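Local coordinates for dTDP-glucose 4,6-dehydratase (Klebsiella pneumoniae, PDB 5U4Q) that binds NAD and acts as an NAD-dependent epimerase of the extended short-chain dehydrogenase/reductase family, probably on a nucleotide sugar, at the interface of chains A and B. Residues are numbered along the deposited sequence; one frame, centred on the assembly and turned at random. Chains: chain A/B, dTDP-glucose 4,6-dehydratase.

Contact 1: the interface of chains A and B. Residues chain A 163, 166-167; chain B 148, 150-152, 156.
Helix 153-172 of chain A, through A:Leu163, A:His166 and A:Thr167, rests on the chain B loop holding B:Asp148 to B:Ser152 and on the first turn of that chain's own helix 153-172, where B:Ala156 lies. B:Pro150 hides 40 Å² here, more than any other residue of the patch, and different ring atoms meet different partners. Its CD touches the branch methyl CD2 of A:Leu163 at 3.7 Å, the two side chains crossing at about a right angle. Its CG meets the methyl CG2 of A:Thr167 at 3.5 Å. That same methyl lies 3.7 Å from B:Ala156 CB, so it packs against the proline of the loop and the alanine of the helix together. A chi1 of 73° puts the threonine hydroxyl between its backbone N and carbonyl carbon, which leaves CG2 pointing across the contact.

The polar link comes from the imidazole of A:His166, whose ND1 donates to the backbone O of B:Pro150 over 2.8 Å. The acceptor lies almost exactly in the imidazole plane, while the donor is tilted 25° from the carbonyl plane; the bond is moderately bent, with 148° at the hydrogen. This is consistent with a hydrogen on ND1, since its partner is a carbonyl oxygen that can only accept. The carbonyl O of B:Ser152, one turn before B:Ala156, stands 3.3 Å from A:Thr167 CG2.

Contact 2: the interface of chains A and B. Residues chain A 110, 114, 117, 168; chain B 95, 98-99, 153.
A:Leu110 and A:Glu114 of helix 98-118, with A:Tyr168 of helix 153-172, face B:Pro98, B:Tyr99 and B:Leu153 in a helix-to-helix interface of the kind through which this family commonly dimerises; here it joins the two subunits of a two-fold symmetric assembly. The apolar part rests on the branches of A:Leu110: CD1 reaches CD2 of B:Leu153 at 3.9 Å, and CD2 reaches CD1 of the B:Tyr99 ring at 4.0 Å. A:Glu114 and B:Tyr99 run antiparallel alongside each other, carboxylate and phenol ring nearly perpendicular, and the glutamate CB lies 3.4 Å from the phenol OH.

The chain of A:Glu114 bends at chi2 (-70°), which carries the carboxylate over to B:Pro98, whose CG is 3.7 Å from CD. Within chain A, OE2 accepts from more than one donor. NH1 of A:Arg117 meets it on the syn lone pair at 2.9 Å, in the guanidinium plane, forming a salt bridge, and OH of A:Tyr168 comes from the anti side, 26° out of the carboxylate plane, at 2.7 Å. Together they should fix the carboxylate's rotation and probably favour its charged form. A:Arg117 also turns its NH1-NH2 end to the backbone O of B:Leu95, each nitrogen 3.2 Å away, but B:Leu95 is poorly ordered and this link less certain. The site joins the subunits through a preorganised acidic side chain amid apolar packing, and probably helps steady the start of helix 98-118 of chain B.

Contact 3: the interface of chains A and B. Residues chain A 135, 137; chain B 244-246, 255.
A:Arg137, A:Leu135 and B:Thr245 hide most of the surface in this meeting of loops, 49, 32 and 24 Å² respectively. The arginine crosses B:Thr245 at about a right angle and lays one guanidinium face over the threonine methyl, CZ being 3.7 Å from CG2, with the methyl offset toward the rim of the group. Its chain is bent at chi3 (-83°), which turns the guanidinium away from the line of the stem. From there NH1 donates to the backbone O of B:Trp244 at 3.2 Å. The donor lies in the carbonyl plane on a lone pair, yet the acceptor is tilted 20° from the guanidinium plane and the angle at the hydrogen is 140°, evidence of a modest bond.

Water 1 completes the polar side of the patch. It lies 2.7 Å from NE of A:Arg137 and 2.7 Å from the backbone O of A:Leu135, and 2.9 Å from the backbone N of B:Val246, so one molecule ties both loops together.

A:Leu135 provides the apolar side. Its CD1 approaches the indole of B:Trp244 at CZ3, 4.0 Å away, the two side chains crossing at about a right angle, and also comes 3.5 Å from OG of B:Ser255. CB packs beside CG2 of B:Val246. The site secures the subunits' outer loops through arginine and leucine side chains of chain A, which meet water 1 and backbone and apolar groups of chain B, and probably steadies the assembly.

Contact 4: the interface of chains A and B. Residues chain A 244, 246, 250, 253; chain B 135-136, 146, 149.
A:Trp244 sets the rim of its six-membered ring over one face of the B:His149 imidazole, an edge-to-face arrangement with planes 57° apart and centroids 4.6 Å apart. CH2 stands above the middle of the imidazole and lies 3.5 Å from CD2. The indole is itself held from within chain A, since NE1 donates to the hydroxyl OG1 of A:Thr253 at 2.8 Å, and backbone N of A:Val246 and C of A:Thr253 lie against its opposite faces, near the rim.

Beneath that rim, NE2 of B:His149 donates to the backbone O of A:Thr253 over 2.9 Å. The approach runs nearly along the C=O axis (170°), although the acceptor is tilted 18° from the imidazole plane. The backbone O of A:Ser250 is a second, weak partner of NE2. Both partners being carbonyls, NE2 should carry a hydrogen.

A:Val246 meets the amide of B:Asn136 obliquely, both its methyls lying against OD1; CG1 also approaches the hydroxyl OG of B:Ser146, 3.6 Å away. The other end of the amide fixes its rotation: ND2 gives an almost straight bond to the backbone O of B:Ser146 at 2.7 Å, in the amide plane. Water 2 joins the backbone N of A:Val246 to the O of B:Leu135. All these groups belong to loops: the A:Trp244 to A:Thr253 stretch precedes strand 258-263, and the chain B residues lie between 3-10 helix 130-133 and helix 153-172.

Contact 1: the interface of chains A and B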
ATOM      1  N   LEU A 163       0.323  -5.349  -4.002  1.00 13.24           N
ATOM      2  CA  LEU A 163       1.346  -5.996  -3.163  1.00 12.99           C
ATOM      3  C   LEU A 163       0.735  -7.042  -2.264  1.00 13.81           C
ATOM      4  O   LEU A 163       1.280  -8.139  -2.103  1.00 14.13           O
ATOM      5  CB  LEU A 163       2.100  -4.969  -2.329  1.00 14.19           C
ATOM      6  CG  LEU A 163       3.030  -4.022  -3.095  1.00 14.63           C
ATOM      7  CD1 LEU A 163       3.278  -2.792  -2.251  1.00 17.54           C
ATOM      8  CD2 LEU A 163       4.326  -4.718  -3.500  1.00 15.88           C
ATOM      9  N   HIS A 166      -0.286 -10.047  -4.219  1.00 13.10           N
ATOM     10  CA  HIS A 166       0.886 -10.888  -4.530  1.00 13.35           C
ATOM     11  C   HIS A 166       1.193 -11.820  -3.358  1.00 13.96           C
ATOM     12  O   HIS A 166       1.393 -13.031  -3.546  1.00 13.79           O
ATOM     13  CB  HIS A 166       2.126 -10.080  -4.826  1.00 13.53           C
ATOM     14  CG  HIS A 166       3.261 -10.950  -5.221  1.00 13.51           C
ATOM     15  ND1 HIS A 166       4.201 -11.417  -4.321  1.00 13.84           N
ATOM     16  CD2 HIS A 166       3.520 -11.566  -6.400  1.00 15.06           C
ATOM     17  CE1 HIS A 166       5.000 -12.269  -4.943  1.00 16.06           C
ATOM     18  NE2 HIS A 166       4.623 -12.363  -6.207  1.00 15.39           N
ATOM     19  N   THR A 167       1.225 -11.262  -2.142  0.70 14.09           N
ATOM     20  CA  THR A 167       1.515 -12.089  -0.961  0.70 14.68           C
ATOM     21  C   THR A 167       0.480 -13.202  -0.720  0.70 15.15           C
ATOM     22  O   THR A 167       0.840 -14.301  -0.347  0.70 15.82           O
ATOM     23  CB  THR A 167       1.665 -11.267   0.361  0.70 16.28           C
ATOM     24  OG1 THR A 167       0.393 -10.801   0.798  0.70 19.94           O
ATOM     25  CG2 THR A 167       2.589 -10.124   0.217  0.70 16.05           C
TER
ATOM     26  N   ASP B 148       8.607  -5.511  -5.755  1.00 16.96           N
ATOM     27  CA  ASP B 148       7.203  -5.711  -6.087  1.00 18.68           C
ATOM     28  C   ASP B 148       6.638  -7.069  -5.729  1.00 17.01           C
ATOM     29  O   ASP B 148       5.447  -7.312  -5.947  1.00 17.23           O
ATOM     30  CB  ASP B 148       7.062  -5.550  -7.628  1.00 19.11           C
ATOM     31  CG  ASP B 148       7.462  -4.198  -8.103  1.00 23.50           C
ATOM     32  OD1 ASP B 148       6.837  -3.227  -7.623  1.00 26.65           O
ATOM     33  OD2 ASP B 148       8.383  -4.089  -8.982  1.00 27.17           O
ATOM     34  N   PRO B 150       6.570  -9.181  -2.612  1.00 15.59           N
ATOM     35  CA  PRO B 150       6.677  -9.633  -1.235  1.00 15.29           C
ATOM     36  C   PRO B 150       6.078 -11.005  -1.023  1.00 14.77           C
ATOM     37  O   PRO B 150       5.135 -11.375  -1.708  1.00 14.98           O
ATOM     38  CB  PRO B 150       5.872  -8.562  -0.456  1.00 14.52           C
ATOM     39  CG  PRO B 150       4.862  -8.108  -1.451  1.00 16.02           C
ATOM     40  CD  PRO B 150       5.623  -8.058  -2.743  1.00 16.61           C
ATOM     41  N   VAL B 151       6.623 -11.767  -0.073  1.00 15.08           N
ATOM     42  CA  VAL B 151       6.106 -13.093   0.259  1.00 16.52           C
ATOM     43  C   VAL B 151       5.496 -13.221   1.648  1.00 16.26           C
ATOM     44  O   VAL B 151       5.204 -14.328   2.093  1.00 16.30           O
ATOM     45  CB  VAL B 151       7.166 -14.198   0.060  1.00 17.83           C
ATOM     46  CG1 VAL B 151       7.580 -14.270  -1.397  1.00 19.60           C
ATOM     47  CG2 VAL B 151       8.387 -13.982   0.970  1.00 18.67           C
ATOM     48  N   SER B 152       5.336 -12.100   2.352  1.00 16.17           N
ATOM     49  CA  SER B 152       4.601 -12.078   3.613  1.00 16.35           C
ATOM     50  C   SER B 152       3.787 -10.779   3.681  1.00 15.31           C
ATOM     51  O   SER B 152       4.174  -9.760   3.095  1.00 14.88           O
ATOM     52  CB  SER B 152       5.539 -12.167   4.825  1.00 18.06           C
ATOM     53  OG  SER B 152       6.255 -10.958   4.984  1.00 16.74           O
ATOM     54  N   ALA B 156       4.662  -6.766   2.692  1.00 14.11           N
ATOM     55  CA  ALA B 156       3.785  -5.930   1.901  1.00 13.75           C
ATOM     56  C   ALA B 156       3.464  -4.638   2.664  1.00 13.60           C
ATOM     57  O   ALA B 156       3.434  -3.565   2.063  1.00 13.15           O
ATOM     58  CB  ALA B 156       2.509  -6.676   1.548  1.00 14.58           C
TER

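Contact 2: the interface of chains A and B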
ATOM      1  N   LEU A 110      -7.857  -6.071   2.885  1.00 13.35           N
ATOM      2  CA  LEU A 110      -7.430  -7.217   3.684  1.00 14.25           C
ATOM      3  C   LEU A 110      -8.619  -8.112   4.017  1.00 15.00           C
ATOM      4  O   LEU A 110      -8.480  -9.326   3.946  1.00 14.52           O
ATOM      5  CB  LEU A 110      -6.723  -6.791   4.964  1.00 15.52           C
ATOM      6  CG  LEU A 110      -6.196  -7.954   5.827  1.00 16.68           C
ATOM      7  CD1 LEU A 110      -5.255  -8.890   5.085  1.00 17.97           C
ATOM      8  CD2 LEU A 110      -5.547  -7.417   7.098  1.00 19.83           C
ATOM      9  N   GLU A 114      -8.680 -12.032   3.185  1.00 14.25           N
ATOM     10  CA  GLU A 114      -8.934 -13.027   4.245  1.00 15.76           C
ATOM     11  C   GLU A 114     -10.120 -13.896   3.904  1.00 15.96           C
ATOM     12  O   GLU A 114     -10.071 -15.124   4.093  1.00 16.09           O
ATOM     13  CB  GLU A 114      -9.084 -12.352   5.601  1.00 16.49           C
ATOM     14  CG  GLU A 114      -7.740 -12.010   6.222  1.00 17.41           C
ATOM     15  CD  GLU A 114      -6.980 -13.254   6.667  1.00 18.04           C
ATOM     16  OE1 GLU A 114      -7.455 -13.855   7.655  1.00 20.23           O
ATOM     17  OE2 GLU A 114      -5.937 -13.609   6.082  1.00 17.55           O
ATOM     18  N   ARG A 117      -9.074 -16.272   1.222  1.00 15.95           N
ATOM     19  CA  ARG A 117      -8.165 -17.252   1.785  1.00 16.80           C
ATOM     20  C   ARG A 117      -8.923 -18.346   2.533  1.00 16.79           C
ATOM     21  O   ARG A 117      -8.761 -19.546   2.249  1.00 18.40           O
ATOM     22  CB  ARG A 117      -7.209 -16.553   2.741  1.00 17.16           C
ATOM     23  CG  ARG A 117      -6.299 -17.476   3.537  1.00 18.10           C
ATOM     24  CD  ARG A 117      -5.606 -16.668   4.589  1.00 18.20           C
ATOM     25  NE  ARG A 117      -4.818 -17.520   5.468  1.00 20.02           N
ATOM     26  CZ  ARG A 117      -4.224 -17.105   6.583  1.00 21.78           C
ATOM     27  NH1 ARG A 117      -4.318 -15.846   6.989  1.00 21.33           N
ATOM     28  NH2 ARG A 117      -3.496 -17.967   7.298  1.00 22.67           N
ATOM     29  N   TYR A 168      -0.798 -12.926  -0.943  1.00 13.79           N
ATOM     30  CA  TYR A 168      -1.835 -13.933  -0.756  1.00 14.14           C
ATOM     31  C   TYR A 168      -1.790 -15.004  -1.853  1.00 14.45           C
ATOM     32  O   TYR A 168      -2.030 -16.198  -1.573  1.00 14.51           O
ATOM     33  CB  TYR A 168      -3.211 -13.264  -0.581  1.00 13.80           C
ATOM     34  CG  TYR A 168      -3.467 -12.933   0.866  1.00 15.42           C
ATOM     35  CD1 TYR A 168      -2.636 -12.072   1.565  1.00 16.25           C
ATOM     36  CD2 TYR A 168      -4.510 -13.528   1.556  1.00 14.43           C
ATOM     37  CE1 TYR A 168      -2.828 -11.825   2.920  1.00 15.35           C
ATOM     38  CE2 TYR A 168      -4.726 -13.262   2.901  1.00 13.70           C
ATOM     39  CZ  TYR A 168      -3.869 -12.427   3.580  1.00 14.25           C
ATOM     40  OH  TYR A 168      -4.033 -12.166   4.927  1.00 16.56           O
TER
ATOM     41  N   LEU B  95       1.363 -14.768   8.747  1.00 47.84           N
ATOM     42  CA  LEU B  95       0.298 -15.705   8.375  1.00 50.16           C
ATOM     43  C   LEU B  95      -0.782 -15.764   9.453  1.00 51.17           C
ATOM     44  O   LEU B  95      -1.990 -15.839   9.153  1.00 46.04           O
ATOM     45  CB  LEU B  95       0.871 -17.104   8.085  1.00 51.05           C
ATOM     46  CG  LEU B  95       1.619 -17.254   6.747  1.00 52.24           C
ATOM     47  CD1 LEU B  95       2.816 -16.308   6.651  1.00 48.38           C
ATOM     48  CD2 LEU B  95       2.057 -18.695   6.511  1.00 50.58           C
ATOM     49  N   PRO B  98      -3.208 -11.524  10.791  1.00 27.82           N
ATOM     50  CA  PRO B  98      -3.017 -10.474   9.799  1.00 24.78           C
ATOM     51  C   PRO B  98      -3.559  -9.098  10.228  1.00 24.25           C
ATOM     52  O   PRO B  98      -3.020  -8.067   9.821  1.00 21.59           O
ATOM     53  CB  PRO B  98      -3.793 -10.991   8.571  1.00 25.64           C
ATOM     54  CG  PRO B  98      -4.152 -12.398   8.862  1.00 29.28           C
ATOM     55  CD  PRO B  98      -4.148 -12.559  10.335  1.00 30.41           C
ATOM     56  N   TYR B  99      -4.633  -9.082  11.009  1.00 22.26           N
ATOM     57  CA  TYR B  99      -5.271  -7.832  11.425  1.00 24.71           C
ATOM     58  C   TYR B  99      -4.376  -6.918  12.250  1.00 24.23           C
ATOM     59  O   TYR B  99      -4.501  -5.702  12.149  1.00 25.84           O
ATOM     60  CB  TYR B  99      -6.622  -8.087  12.081  1.00 26.60           C
ATOM     61  CG  TYR B  99      -7.553  -8.626  11.041  1.00 26.76           C
ATOM     62  CD1 TYR B  99      -8.160  -7.763  10.147  1.00 27.61           C
ATOM     63  CD2 TYR B  99      -7.749  -9.991  10.878  1.00 27.76           C
ATOM     64  CE1 TYR B  99      -8.984  -8.233   9.146  1.00 28.41           C
ATOM     65  CE2 TYR B  99      -8.568 -10.480   9.864  1.00 28.83           C
ATOM     66  CZ  TYR B  99      -9.181  -9.593   9.006  1.00 26.75           C
ATOM     67  OH  TYR B  99      -9.997 -10.075   8.011  1.00 29.86           O
ATOM     68  N   LEU B 153       2.684 -10.821   4.419  1.00 16.42           N
ATOM     69  CA  LEU B 153       1.885  -9.630   4.625  1.00 16.61           C
ATOM     70  C   LEU B 153       2.728  -8.545   5.329  1.00 16.23           C
ATOM     71  O   LEU B 153       2.651  -7.378   4.973  1.00 15.85           O
ATOM     72  CB  LEU B 153       0.589  -9.947   5.383  1.00 17.58           C
ATOM     73  CG  LEU B 153      -0.303  -8.730   5.652  1.00 17.40           C
ATOM     74  CD1 LEU B 153      -0.705  -8.003   4.377  1.00 18.10           C
ATOM     75  CD2 LEU B 153      -1.542  -9.177   6.398  1.00 18.19           C
TER

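Contact 3: the interface of chains A and B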
ATOM      1  N   LEU A 135       4.878   9.223 -10.961  1.00 22.79           N
ATOM      2  CA  LEU A 135       5.817  10.161 -11.608  1.00 22.93           C
ATOM      3  C   LEU A 135       6.367   9.655 -12.932  1.00 22.73           C
ATOM      4  O   LEU A 135       7.130  10.379 -13.587  1.00 24.55           O
ATOM      5  CB  LEU A 135       6.977  10.466 -10.661  1.00 23.09           C
ATOM      6  CG  LEU A 135       6.678  11.296  -9.395  1.00 23.91           C
ATOM      7  CD1 LEU A 135       7.903  11.327  -8.495  1.00 25.74           C
ATOM      8  CD2 LEU A 135       6.229  12.697  -9.762  1.00 26.18           C
ATOM      9  N   ARG A 137       7.167   8.893 -16.708  0.50 27.36           N
ATOM     10  CA  ARG A 137       7.017   9.711 -17.918  0.50 29.14           C
ATOM     11  C   ARG A 137       7.148   8.936 -19.238  0.50 27.10           C
ATOM     12  O   ARG A 137       6.660   9.399 -20.260  0.50 28.92           O
ATOM     13  CB  ARG A 137       8.005  10.887 -17.887  0.50 32.13           C
ATOM     14  CG  ARG A 137       7.414  12.135 -17.246  0.50 35.11           C
ATOM     15  CD  ARG A 137       8.465  13.150 -16.825  0.50 39.58           C
ATOM     16  NE  ARG A 137       9.030  12.810 -15.525  0.50 42.39           N
ATOM     17  CZ  ARG A 137       9.851  13.588 -14.832  0.50 42.03           C
ATOM     18  NH1 ARG A 137      10.294  13.179 -13.656  0.50 42.60           N
ATOM     19  NH2 ARG A 137      10.224  14.770 -15.306  0.50 43.80           N
TER
ATOM     20  N   TRP B 244      15.261  14.932 -11.087  1.00 31.27           N
ATOM     21  CA  TRP B 244      15.087  13.482 -10.981  1.00 28.60           C
ATOM     22  C   TRP B 244      13.913  12.986 -11.828  1.00 25.02           C
ATOM     23  O   TRP B 244      12.878  13.636 -11.909  1.00 26.46           O
ATOM     24  CB  TRP B 244      14.866  13.088  -9.514  1.00 25.94           C
ATOM     25  CG  TRP B 244      14.777  11.618  -9.238  1.00 24.37           C
ATOM     26  CD1 TRP B 244      15.769  10.817  -8.795  1.00 24.15           C
ATOM     27  CD2 TRP B 244      13.610  10.784  -9.354  1.00 22.92           C
ATOM     28  NE1 TRP B 244      15.318   9.536  -8.630  1.00 24.39           N
ATOM     29  CE2 TRP B 244      13.994   9.485  -8.981  1.00 23.16           C
ATOM     30  CE3 TRP B 244      12.285  11.015  -9.744  1.00 24.86           C
ATOM     31  CZ2 TRP B 244      13.107   8.418  -8.978  1.00 23.64           C
ATOM     32  CZ3 TRP B 244      11.402   9.952  -9.737  1.00 24.00           C
ATOM     33  CH2 TRP B 244      11.817   8.673  -9.363  1.00 21.89           C
ATOM     34  N   THR B 245      14.111  11.842 -12.475  1.00 25.93           N
ATOM     35  CA  THR B 245      13.053  11.195 -13.250  1.00 25.53           C
ATOM     36  C   THR B 245      13.060   9.728 -12.886  1.00 24.42           C
ATOM     37  O   THR B 245      14.074   9.178 -12.471  1.00 23.09           O
ATOM     38  CB  THR B 245      13.263  11.312 -14.787  1.00 26.18           C
ATOM     39  OG1 THR B 245      14.406  10.546 -15.179  1.00 27.12           O
ATOM     40  CG2 THR B 245      13.436  12.751 -15.222  1.00 28.10           C
ATOM     41  N   VAL B 246      11.911   9.082 -13.043  1.00 23.21           N
ATOM     42  CA  VAL B 246      11.809   7.658 -12.803  1.00 23.88           C
ATOM     43  C   VAL B 246      12.733   6.880 -13.737  1.00 25.17           C
ATOM     44  O   VAL B 246      13.390   5.923 -13.337  1.00 27.06           O
ATOM     45  CB  VAL B 246      10.343   7.183 -13.038  1.00 22.59           C
ATOM     46  CG1 VAL B 246      10.255   5.663 -13.064  1.00 22.64           C
ATOM     47  CG2 VAL B 246       9.410   7.773 -11.979  1.00 23.40           C
ATOM     48  N   SER B 255      12.130  12.928  -6.956  1.00 23.25           N
ATOM     49  CA  SER B 255      12.159  14.356  -7.113  1.00 22.62           C
ATOM     50  C   SER B 255      11.661  14.941  -5.792  1.00 23.09           C
ATOM     51  O   SER B 255      11.970  16.078  -5.435  1.00 25.76           O
ATOM     52  CB  SER B 255      11.286  14.813  -8.296  1.00 24.04           C
ATOM     53  OG  SER B 255      10.025  14.141  -8.321  1.00 24.53           O
TER
HETATM   54  O   HOH W   1       9.731  10.427 -14.455  1.00 25.69           O

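Contact 4: the interface of chains A and B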
ATOM      1  N   TRP A 244       9.312 -18.500 -13.600  1.00 17.90           N
ATOM      2  CA  TRP A 244       9.411 -17.076 -13.461  1.00 18.52           C
ATOM      3  C   TRP A 244      10.469 -16.650 -12.449  1.00 18.31           C
ATOM      4  O   TRP A 244      10.654 -17.309 -11.422  1.00 21.11           O
ATOM      5  CB  TRP A 244       8.038 -16.547 -13.006  1.00 17.64           C
ATOM      6  CG  TRP A 244       7.910 -15.055 -12.967  1.00 18.33           C
ATOM      7  CD1 TRP A 244       7.453 -14.243 -13.964  1.00 17.45           C
ATOM      8  CD2 TRP A 244       8.232 -14.201 -11.874  1.00 17.46           C
ATOM      9  NE1 TRP A 244       7.476 -12.930 -13.561  1.00 17.83           N
ATOM     10  CE2 TRP A 244       7.961 -12.868 -12.282  1.00 16.45           C
ATOM     11  CE3 TRP A 244       8.741 -14.424 -10.588  1.00 17.36           C
ATOM     12  CZ2 TRP A 244       8.167 -11.767 -11.446  1.00 18.91           C
ATOM     13  CZ3 TRP A 244       8.936 -13.318  -9.755  1.00 17.88           C
ATOM     14  CH2 TRP A 244       8.645 -12.024 -10.178  1.00 18.73           C
ATOM     15  N   VAL A 246      12.134 -12.730 -10.764  1.00 19.68           N
ATOM     16  CA  VAL A 246      12.051 -11.276 -10.739  1.00 19.79           C
ATOM     17  C   VAL A 246      12.921 -10.674 -11.825  1.00 20.48           C
ATOM     18  O   VAL A 246      12.517  -9.759 -12.511  1.00 22.01           O
ATOM     19  CB  VAL A 246      12.479 -10.714  -9.361  1.00 20.71           C
ATOM     20  CG1 VAL A 246      12.622  -9.202  -9.399  1.00 21.77           C
ATOM     21  CG2 VAL A 246      11.485 -11.153  -8.292  1.00 21.82           C
ATOM     22  N   SER A 250       8.237  -9.029 -14.295  1.00 25.72           N
ATOM     23  CA  SER A 250       7.760  -7.666 -14.159  1.00 23.19           C
ATOM     24  C   SER A 250       6.993  -7.501 -12.861  1.00 20.68           C
ATOM     25  O   SER A 250       6.682  -8.492 -12.208  1.00 22.05           O
ATOM     26  CB  SER A 250       6.836  -7.304 -15.315  1.00 26.05           C
ATOM     27  OG  SER A 250       5.543  -7.846 -15.110  1.00 26.29           O
ATOM     28  N   THR A 253       3.650  -9.763 -12.963  1.00 20.53           N
ATOM     29  CA  THR A 253       3.665 -11.199 -13.135  1.00 19.01           C
ATOM     30  C   THR A 253       4.392 -11.799 -11.917  1.00 16.63           C
ATOM     31  O   THR A 253       4.954 -11.048 -11.118  1.00 17.11           O
ATOM     32  CB  THR A 253       4.449 -11.559 -14.407  1.00 22.90           C
ATOM     33  OG1 THR A 253       5.735 -10.908 -14.389  1.00 24.63           O
ATOM     34  CG2 THR A 253       3.672 -11.097 -15.643  1.00 23.31           C
TER
ATOM     35  N   LEU B 135      10.720 -12.133  -3.440  1.00 18.00           N
ATOM     36  CA  LEU B 135      11.160 -13.163  -4.404  1.00 18.21           C
ATOM     37  C   LEU B 135      12.442 -12.816  -5.137  1.00 19.36           C
ATOM     38  O   LEU B 135      12.960 -13.666  -5.900  1.00 19.77           O
ATOM     39  CB  LEU B 135      10.049 -13.476  -5.427  1.00 18.23           C
ATOM     40  CG  LEU B 135       8.794 -14.170  -4.883  1.00 19.49           C
ATOM     41  CD1 LEU B 135       7.775 -14.326  -6.007  1.00 18.98           C
ATOM     42  CD2 LEU B 135       9.094 -15.523  -4.261  1.00 19.97           C
ATOM     43  N   ASN B 136      12.962 -11.599  -4.951  1.00 19.36           N
ATOM     44  CA  ASN B 136      14.207 -11.194  -5.622  1.00 20.57           C
ATOM     45  C   ASN B 136      15.338 -12.185  -5.308  1.00 22.77           C
ATOM     46  O   ASN B 136      15.455 -12.689  -4.183  1.00 21.12           O
ATOM     47  CB  ASN B 136      14.688  -9.789  -5.194  1.00 20.18           C
ATOM     48  CG  ASN B 136      13.769  -8.672  -5.621  1.00 20.24           C
ATOM     49  OD1 ASN B 136      12.580  -8.891  -5.880  1.00 19.61           O
ATOM     50  ND2 ASN B 136      14.308  -7.431  -5.655  1.00 20.14           N
ATOM     51  N   SER B 146      13.936  -3.571  -7.924  1.00 21.96           N
ATOM     52  CA  SER B 146      12.471  -3.566  -7.791  1.00 23.83           C
ATOM     53  C   SER B 146      12.101  -4.362  -6.557  1.00 22.35           C
ATOM     54  O   SER B 146      12.775  -5.327  -6.213  1.00 25.27           O
ATOM     55  CB  SER B 146      11.829  -4.213  -9.019  1.00 26.68           C
ATOM     56  OG  SER B 146      12.033  -5.619  -9.039  1.00 28.05           O
ATOM     57  N   HIS B 149       7.453  -7.962  -5.172  1.00 15.62           N
ATOM     58  CA  HIS B 149       7.040  -9.353  -4.991  1.00 16.21           C
ATOM     59  C   HIS B 149       7.230  -9.847  -3.583  1.00 16.48           C
ATOM     60  O   HIS B 149       7.954 -10.789  -3.347  1.00 16.92           O
ATOM     61  CB  HIS B 149       7.799 -10.233  -5.986  1.00 17.29           C
ATOM     62  CG  HIS B 149       7.523  -9.859  -7.397  1.00 18.30           C
ATOM     63  ND1 HIS B 149       8.322  -8.979  -8.095  1.00 17.71           N
ATOM     64  CD2 HIS B 149       6.490 -10.179  -8.212  1.00 17.60           C
ATOM     65  CE1 HIS B 149       7.798  -8.790  -9.299  1.00 19.20           C
ATOM     66  NE2 HIS B 149       6.690  -9.508  -9.394  1.00 18.52           N
TER
HETATM   67  O   HOH W   2      13.615 -14.090  -8.536  1.00 22.07           O

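Contacts 1 and 4 are neighbours, their C-alpha centres about 10 Å apart, and use interleaved residues of one chain B loop, between B:Ser146 and B:Ser152. Contact 2 lies about 11 Å beyond contact 1 and shares helix 153-172 of both chains with it. Contact 3 stands at the far end, about 33 Å from contact 2. Contacts 3 and 4, about 22 Å apart, are partly twins with the chains exchanged: residues 135, 244 and 246 and a bridging water recur in both. The interface therefore runs from a helical core to paired loops, and helix 153-172, bearing the family's Tyr-X-X-X-Lys motif, connects dimer packing with the probable active site.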